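Local coordinates for lectin (Colocasia esculenta, PDB 5T1X), which supplies the chain 1 bulb-type lectin domain of a mannose-specific lectin that agglutinates rabbit erythrocytes, at residues Gly9-Thr14 and Asp50-Leu55; Lys80-Ala85 and Gly97-Lys102. All blocks are in the same frame, centred on the assembly; numbering follows the deposited sequence.

Contact 1 of 2, residues Gly9-Thr14 and Asp50-Leu55; sequences GQTLNT and DCKLTL
The carbonyl oxygen of Leu53 receives two groups of the facing segment. Leu12 N donates to Leu53 O at 2.9 Å, in the carbonyl plane and almost straight (167° at the hydrogen), and Thr11 CA adds a C-H...O contact to Leu53 O at 3.4 Å. The return bond, Leu53 N to Leu12 O, is again 2.9 Å, so Leu12 and Leu53 form an antiparallel hydrogen-bonded pair. Their side chains lie on the same face of the sheet and cross obliquely, with Leu12 CB 3.9 Å from Leu53 CB; branched and apolar, they suit this buried side.

Thr11 and Thr54 occupy the other face side by side, pointing the same way, with Thr11 OG1 3.5 Å from Thr54 CG2. Thr11 CG2 rests 3.7 Å from Lys52 CB, on the aliphatic part of the lysine. At its far end the lysine turns at chi4 (69°), which carries NZ back to its own segment, 3.1 Å from Asp50 O.

Beyond the strand, Thr14 OG1 donates to Cys51 O at 2.7 Å, from well above the carbonyl plane. At the opposite end the chains separate, and a water accepts from Gly9 N and Leu55 N while donating to Gln10 O; the direct bond from Gly9 N to Leu55 O is weak.

The disulfide from Cys51 to Cys31, a residue of the mannose site, joins the loop before strand 52-55 to the turn between strands 23-27 and 33-36. Strand 52-55 lies between strand 11-12, at the sheet edge, and strand 61-64. Leu12 and Leu53 point into the core shared by the three sheets of the beta-prism II fold of GNA-related lectins, packing on Met27 of strand 23-27, and Leu53 also meets Leu6 of strand 5-7.

Contact 2 of 2, residues Lys80-Ala85 and Gly97-Lys102; sequences KGNYAA and GPSVFK
Tyr83 and Gly97 bring the two backbones to 4.6 Å between their CA atoms, beside the cis peptide that joins Gly97 to Pro98. A single hydrogen bond crosses here, Ser99 N to Asn82 O at 2.9 Å, and it is weak because it is bent to 124° at the hydrogen. Pro98 CA adds a C-H...O contact to the same oxygen at 3.3 Å. Gly97 has a positive phi near the fully extended limit (166°), where a CB would be jammed against the preceding carbonyl O and would also run into Tyr83 CD1, which lies 3.3 Å from Gly97 CA.

These residues lie at the open end of the hairpin formed by strands 84-88 and 92-103. The later strand continues from Ser99 into an antiparallel sheet with the other lectin chain, on which Val100 and Phe101 also pack.

The Tyr83 ring receives Pro98 CA over one face in a CH-pi contact, 4.1 Å from the centroid and displaced toward the rim. At the end of the ring, Tyr83 OH lies 3.6 Å from Pro98 CD, while its hydrogen bond goes to Val79 O. Two waters bridge Asn82 and Ser99: one accepts from Asn82 N and the other from Asn82 ND2, and both are bonded to Ser99 OG.

In the fold
The centre of contact 1 lies about 7 Å from the centre of the chain, that of contact 2 about 14 Å. Both are partly buried, contact 1 with its leucines turned inward, contact 2 at the subunit interface. They hold different elements: contact 1 joins edge strand 11-12 to its inner neighbour 52-55 in a four-stranded antiparallel sheet, and contact 2 the open end of a hairpin. Contact 1 rests on one pair of nearly straight backbone bonds over a leucine face, continued at its ends by a threonine hydroxyl and a water; contact 2 has a weak bond and gains more from a ring packed on glycine and proline, plus water bridges. The two meet where Leu55 CD2 packs 3.7 Å from Tyr83 O.

Contact 1 of 2, residues Gly9-Thr14 and Asp50-Leu55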
ATOM      1  N   GLY A   9     -12.367   3.382   3.693  1.00 16.64           N
ATOM      2  CA  GLY A   9     -12.944   4.669   4.072  1.00 16.94           C
ATOM      3  C   GLY A   9     -12.828   5.722   2.980  1.00 20.91           C
ATOM      4  O   GLY A   9     -13.515   6.745   3.042  1.00 22.62           O
ATOM      5  N   GLN A  10     -11.953   5.496   1.975  1.00 15.13           N
ATOM      6  CA  GLN A  10     -11.800   6.428   0.844  1.00 14.84           C
ATOM      7  C   GLN A  10     -12.724   6.024  -0.314  1.00 19.53           C
ATOM      8  O   GLN A  10     -13.263   4.919  -0.318  1.00 18.96           O
ATOM      9  CB  GLN A  10     -10.343   6.499   0.373  1.00 15.12           C
ATOM     10  CG  GLN A  10      -9.397   7.071   1.421  1.00 18.19           C
ATOM     11  CD  GLN A  10      -7.969   7.110   0.927  1.00 22.22           C
ATOM     12  OE1 GLN A  10      -7.536   6.290   0.119  1.00 14.61           O
ATOM     13  NE2 GLN A  10      -7.203   8.056   1.423  1.00 21.12           N
ATOM     14  N   THR A  11     -12.907   6.921  -1.291  1.00 16.89           N
ATOM     15  CA  THR A  11     -13.756   6.675  -2.448  1.00 17.75           C
ATOM     16  C   THR A  11     -13.019   7.002  -3.748  1.00 20.41           C
ATOM     17  O   THR A  11     -12.384   8.056  -3.856  1.00 20.15           O
ATOM     18  CB  THR A  11     -15.053   7.530  -2.346  1.00 25.00           C
ATOM     19  OG1 THR A  11     -15.794   7.177  -1.172  1.00 24.74           O
ATOM     20  CG2 THR A  11     -15.962   7.388  -3.563  1.00 26.66           C
ATOM     21  N   LEU A  12     -13.114   6.092  -4.726  1.00 16.96           N
ATOM     22  CA  LEU A  12     -12.662   6.322  -6.096  1.00 16.20           C
ATOM     23  C   LEU A  12     -13.940   6.736  -6.825  1.00 22.69           C
ATOM     24  O   LEU A  12     -14.835   5.908  -7.044  1.00 21.61           O
ATOM     25  CB  LEU A  12     -11.952   5.101  -6.721  1.00 15.59           C
ATOM     26  CG  LEU A  12     -11.444   5.259  -8.177  1.00 20.08           C
ATOM     27  CD1 LEU A  12     -10.288   6.244  -8.271  1.00 19.56           C
ATOM     28  CD2 LEU A  12     -11.006   3.920  -8.754  1.00 22.01           C
ATOM     29  N   ASN A  13     -14.081   8.049  -7.061  1.00 20.37           N
ATOM     30  CA  ASN A  13     -15.264   8.650  -7.672  1.00 21.80           C
ATOM     31  C   ASN A  13     -15.422   8.279  -9.149  1.00 24.26           C
ATOM     32  O   ASN A  13     -14.511   7.712  -9.762  1.00 22.26           O
ATOM     33  CB  ASN A  13     -15.220  10.170  -7.514  1.00 27.67           C
ATOM     34  CG  ASN A  13     -15.765  10.647  -6.192  1.00 59.27           C
ATOM     35  OD1 ASN A  13     -15.035  10.800  -5.207  1.00 56.67           O
ATOM     36  ND2 ASN A  13     -17.068  10.894  -6.145  1.00 53.50           N
ATOM     37  N   THR A  14     -16.604   8.613  -9.711  1.00 21.40           N
ATOM     38  CA  THR A  14     -16.984   8.369 -11.100  1.00 21.70           C
ATOM     39  C   THR A  14     -15.956   9.002 -12.034  1.00 23.90           C
ATOM     40  O   THR A  14     -15.595  10.170 -11.867  1.00 23.78           O
ATOM     41  CB  THR A  14     -18.407   8.897 -11.344  1.00 26.93           C
ATOM     42  OG1 THR A  14     -19.237   8.510 -10.246  1.00 25.97           O
ATOM     43  CG2 THR A  14     -19.007   8.383 -12.638  1.00 29.00           C
ATOM     44  N   ASP A  50     -23.437   7.444 -11.837  1.00 37.97           N
ATOM     45  CA  ASP A  50     -22.643   8.097 -10.782  1.00 36.08           C
ATOM     46  C   ASP A  50     -22.064   7.044  -9.800  1.00 36.38           C
ATOM     47  O   ASP A  50     -22.130   7.224  -8.579  1.00 36.38           O
ATOM     48  CB  ASP A  50     -23.480   9.172 -10.043  1.00 39.09           C
ATOM     49  CG  ASP A  50     -24.026  10.259 -10.949  1.00 50.95           C
ATOM     50  OD1 ASP A  50     -25.257  10.283 -11.171  1.00 52.98           O
ATOM     51  OD2 ASP A  50     -23.222  11.085 -11.439  1.00 56.16           O
ATOM     52  N   CYS A  51     -21.499   5.950 -10.352  1.00 30.46           N
ATOM     53  CA  CYS A  51     -20.929   4.838  -9.576  1.00 28.62           C
ATOM     54  C   CYS A  51     -19.586   5.184  -8.961  1.00 29.15           C
ATOM     55  O   CYS A  51     -18.790   5.917  -9.551  1.00 27.54           O
ATOM     56  CB  CYS A  51     -20.840   3.571 -10.416  1.00 28.76           C
ATOM     57  SG  CYS A  51     -22.451   2.976 -10.996  0.70 34.54           S
ATOM     58  N   LYS A  52     -19.341   4.628  -7.761  1.00 24.62           N
ATOM     59  CA  LYS A  52     -18.136   4.865  -6.962  1.00 22.72           C
ATOM     60  C   LYS A  52     -17.579   3.562  -6.404  1.00 24.04           C
ATOM     61  O   LYS A  52     -18.342   2.636  -6.119  1.00 25.17           O
ATOM     62  CB  LYS A  52     -18.478   5.811  -5.792  1.00 26.48           C
ATOM     63  CG  LYS A  52     -18.913   7.222  -6.203  1.00 37.96           C
ATOM     64  CD  LYS A  52     -19.710   7.911  -5.097  1.00 46.72           C
ATOM     65  CE  LYS A  52     -20.145   9.312  -5.467  1.00 59.32           C
ATOM     66  NZ  LYS A  52     -21.177   9.319  -6.540  1.00 69.05           N
ATOM     67  N   LEU A  53     -16.254   3.513  -6.203  1.00 18.96           N
ATOM     68  CA  LEU A  53     -15.563   2.363  -5.629  1.00 18.06           C
ATOM     69  C   LEU A  53     -15.159   2.689  -4.207  1.00 20.60           C
ATOM     70  O   LEU A  53     -14.597   3.755  -3.954  1.00 19.98           O
ATOM     71  CB  LEU A  53     -14.322   1.984  -6.474  1.00 16.82           C
ATOM     72  CG  LEU A  53     -13.502   0.769  -6.015  1.00 19.67           C
ATOM     73  CD1 LEU A  53     -14.287  -0.537  -6.149  1.00 20.69           C
ATOM     74  CD2 LEU A  53     -12.209   0.668  -6.799  1.00 20.44           C
ATOM     75  N   THR A  54     -15.473   1.783  -3.273  1.00 18.14           N
ATOM     76  CA  THR A  54     -15.110   1.928  -1.866  1.00 17.71           C
ATOM     77  C   THR A  54     -14.478   0.623  -1.375  1.00 19.31           C
ATOM     78  O   THR A  54     -14.544  -0.413  -2.049  1.00 17.74           O
ATOM     79  CB  THR A  54     -16.311   2.340  -0.986  1.00 25.30           C
ATOM     80  OG1 THR A  54     -17.381   1.415  -1.157  1.00 25.29           O
ATOM     81  CG2 THR A  54     -16.766   3.786  -1.229  1.00 26.61           C
ATOM     82  N   LEU A  55     -13.851   0.686  -0.208  1.00 15.78           N
ATOM     83  CA  LEU A  55     -13.211  -0.466   0.414  1.00 14.09           C
ATOM     84  C   LEU A  55     -13.700  -0.526   1.849  1.00 17.60           C
ATOM     85  O   LEU A  55     -13.532   0.441   2.588  1.00 16.94           O
ATOM     86  CB  LEU A  55     -11.681  -0.330   0.308  1.00 13.21           C
ATOM     87  CG  LEU A  55     -10.798  -1.436   0.911  1.00 15.33           C
ATOM     88  CD1 LEU A  55     -10.981  -2.758   0.183  1.00 15.77           C
ATOM     89  CD2 LEU A  55      -9.337  -1.032   0.841  1.00 12.43           C
TER
HETATM   90  O   HOH W   1     -14.244   3.171   1.424  1.00 15.73           O

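Contact 2 of 2, residues Lys80-Ala85 and Gly97-Lys102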
ATOM      1  N   LYS A  80     -12.071  -6.859  11.048  1.00 14.30           N
ATOM      2  CA  LYS A  80     -12.284  -5.411  10.997  1.00 13.92           C
ATOM      3  C   LYS A  80     -10.963  -4.708  11.248  1.00 17.27           C
ATOM      4  O   LYS A  80     -10.226  -5.059  12.172  1.00 16.85           O
ATOM      5  CB  LYS A  80     -13.349  -4.958  12.006  1.00 16.68           C
ATOM      6  CG  LYS A  80     -13.829  -3.537  11.792  1.00 20.23           C
ATOM      7  CD  LYS A  80     -14.881  -3.163  12.825  1.00 28.52           C
ATOM      8  CE  LYS A  80     -15.561  -1.863  12.469  1.00 37.79           C
ATOM      9  NZ  LYS A  80     -16.619  -1.507  13.448  1.00 41.71           N
ATOM     10  N   GLY A  81     -10.652  -3.757  10.387  1.00 13.97           N
ATOM     11  CA  GLY A  81      -9.410  -3.008  10.483  1.00 12.65           C
ATOM     12  C   GLY A  81      -9.221  -2.089   9.302  1.00 16.41           C
ATOM     13  O   GLY A  81     -10.196  -1.715   8.643  1.00 16.88           O
ATOM     14  N   ASN A  82      -7.957  -1.718   9.048  1.00 11.30           N
ATOM     15  CA  ASN A  82      -7.548  -0.808   7.971  1.00 11.11           C
ATOM     16  C   ASN A  82      -6.951  -1.596   6.829  1.00 13.55           C
ATOM     17  O   ASN A  82      -6.008  -2.364   7.037  1.00 12.61           O
ATOM     18  CB  ASN A  82      -6.527   0.219   8.495  1.00 12.94           C
ATOM     19  CG  ASN A  82      -7.026   1.073   9.637  1.00 34.54           C
ATOM     20  OD1 ASN A  82      -8.117   1.630   9.598  1.00 25.68           O
ATOM     21  ND2 ASN A  82      -6.219   1.212  10.673  1.00 33.53           N
ATOM     22  N   TYR A  83      -7.492  -1.395   5.620  1.00 11.46           N
ATOM     23  CA  TYR A  83      -7.060  -2.123   4.430  1.00 11.00           C
ATOM     24  C   TYR A  83      -6.578  -1.168   3.357  1.00 13.70           C
ATOM     25  O   TYR A  83      -6.869   0.031   3.409  1.00 12.71           O
ATOM     26  CB  TYR A  83      -8.226  -2.983   3.896  1.00 10.67           C
ATOM     27  CG  TYR A  83      -8.513  -4.179   4.779  1.00 11.67           C
ATOM     28  CD1 TYR A  83      -8.014  -5.435   4.463  1.00 12.86           C
ATOM     29  CD2 TYR A  83      -9.260  -4.046   5.948  1.00 12.35           C
ATOM     30  CE1 TYR A  83      -8.225  -6.530   5.300  1.00 12.84           C
ATOM     31  CE2 TYR A  83      -9.453  -5.128   6.809  1.00 13.63           C
ATOM     32  CZ  TYR A  83      -8.931  -6.368   6.477  1.00 16.67           C
ATOM     33  OH  TYR A  83      -9.105  -7.448   7.300  1.00 14.38           O
ATOM     34  N   ALA A  84      -5.862  -1.707   2.376  1.00  9.78           N
ATOM     35  CA  ALA A  84      -5.373  -0.916   1.246  1.00  8.35           C
ATOM     36  C   ALA A  84      -5.495  -1.710  -0.049  1.00 12.66           C
ATOM     37  O   ALA A  84      -5.008  -2.842  -0.117  1.00 11.95           O
ATOM     38  CB  ALA A  84      -3.923  -0.503   1.479  1.00  8.90           C
ATOM     39  N   ALA A  85      -6.156  -1.129  -1.063  1.00 10.96           N
ATOM     40  CA  ALA A  85      -6.247  -1.708  -2.407  1.00 11.73           C
ATOM     41  C   ALA A  85      -5.179  -1.005  -3.218  1.00 13.67           C
ATOM     42  O   ALA A  85      -5.226   0.216  -3.344  1.00 12.42           O
ATOM     43  CB  ALA A  85      -7.631  -1.516  -3.008  1.00 12.79           C
ATOM     44  N   GLY A  97      -4.401  -6.479   3.769  1.00  8.44           N
ATOM     45  CA  GLY A  97      -4.835  -6.081   5.090  1.00  8.16           C
ATOM     46  C   GLY A  97      -5.124  -7.193   6.064  1.00 11.88           C
ATOM     47  O   GLY A  97      -5.186  -8.364   5.672  1.00 10.82           O
ATOM     48  N   PRO A  98      -5.378  -6.830   7.342  1.00  8.48           N
ATOM     49  CA  PRO A  98      -5.373  -5.465   7.908  1.00  8.37           C
ATOM     50  C   PRO A  98      -3.963  -4.920   8.116  1.00 12.85           C
ATOM     51  O   PRO A  98      -2.982  -5.622   7.888  1.00 13.97           O
ATOM     52  CB  PRO A  98      -6.097  -5.650   9.250  1.00 10.85           C
ATOM     53  CG  PRO A  98      -5.710  -7.041   9.664  1.00 15.34           C
ATOM     54  CD  PRO A  98      -5.684  -7.839   8.378  1.00 11.12           C
ATOM     55  N   SER A  99      -3.861  -3.669   8.559  1.00 10.31           N
ATOM     56  CA  SER A  99      -2.555  -3.096   8.847  1.00  8.96           C
ATOM     57  C   SER A  99      -1.971  -3.802  10.055  1.00 11.49           C
ATOM     58  O   SER A  99      -2.718  -4.207  10.962  1.00 11.06           O
ATOM     59  CB  SER A  99      -2.662  -1.595   9.089  1.00 11.34           C
ATOM     60  OG  SER A  99      -3.531  -1.304  10.166  1.00 13.61           O
ATOM     61  N   VAL A 100      -0.654  -4.018  10.042  1.00  8.39           N
ATOM     62  CA  VAL A 100       0.033  -4.738  11.112  1.00  8.46           C
ATOM     63  C   VAL A 100       1.052  -3.837  11.813  1.00 10.64           C
ATOM     64  O   VAL A 100       1.566  -4.219  12.860  1.00 10.97           O
ATOM     65  CB  VAL A 100       0.702  -6.060  10.618  1.00 12.61           C
ATOM     66  CG1 VAL A 100      -0.338  -7.029  10.054  1.00 12.83           C
ATOM     67  CG2 VAL A 100       1.810  -5.788   9.602  1.00 12.37           C
ATOM     68  N   PHE A 101       1.370  -2.669  11.225  1.00  8.38           N
ATOM     69  CA  PHE A 101       2.366  -1.762  11.788  1.00  8.00           C
ATOM     70  C   PHE A 101       2.192  -0.359  11.227  1.00 10.45           C
ATOM     71  O   PHE A 101       1.862  -0.192  10.059  1.00  9.33           O
ATOM     72  CB  PHE A 101       3.781  -2.294  11.505  1.00  9.65           C
ATOM     73  CG  PHE A 101       4.920  -1.455  12.030  1.00 10.13           C
ATOM     74  CD1 PHE A 101       5.212  -1.421  13.388  1.00 14.31           C
ATOM     75  CD2 PHE A 101       5.710  -0.707  11.163  1.00 11.74           C
ATOM     76  CE1 PHE A 101       6.266  -0.638  13.874  1.00 15.86           C
ATOM     77  CE2 PHE A 101       6.775   0.060  11.648  1.00 14.26           C
ATOM     78  CZ  PHE A 101       7.043   0.089  12.999  1.00 14.52           C
ATOM     79  N   LYS A 102       2.429   0.645  12.064  1.00  9.97           N
ATOM     80  CA  LYS A 102       2.304   2.032  11.633  1.00 11.10           C
ATOM     81  C   LYS A 102       3.417   2.880  12.240  1.00 15.14           C
ATOM     82  O   LYS A 102       3.716   2.739  13.426  1.00 16.43           O
ATOM     83  CB  LYS A 102       0.919   2.560  12.078  1.00 15.86           C
ATOM     84  CG  LYS A 102       0.599   4.005  11.683  1.00 33.32           C
ATOM     85  CD  LYS A 102      -0.799   4.434  12.142  1.00 42.73           C
ATOM     86  CE  LYS A 102      -0.829   4.946  13.566  1.00 59.20           C
ATOM     87  NZ  LYS A 102      -2.204   5.317  13.994  1.00 71.90           N
TER
HETATM   88  O   HOH W   2      -5.911  -2.443  11.038  1.00 15.51           O
HETATM   89  O   HOH W   3      -3.367   1.443  10.814  1.00 34.23           O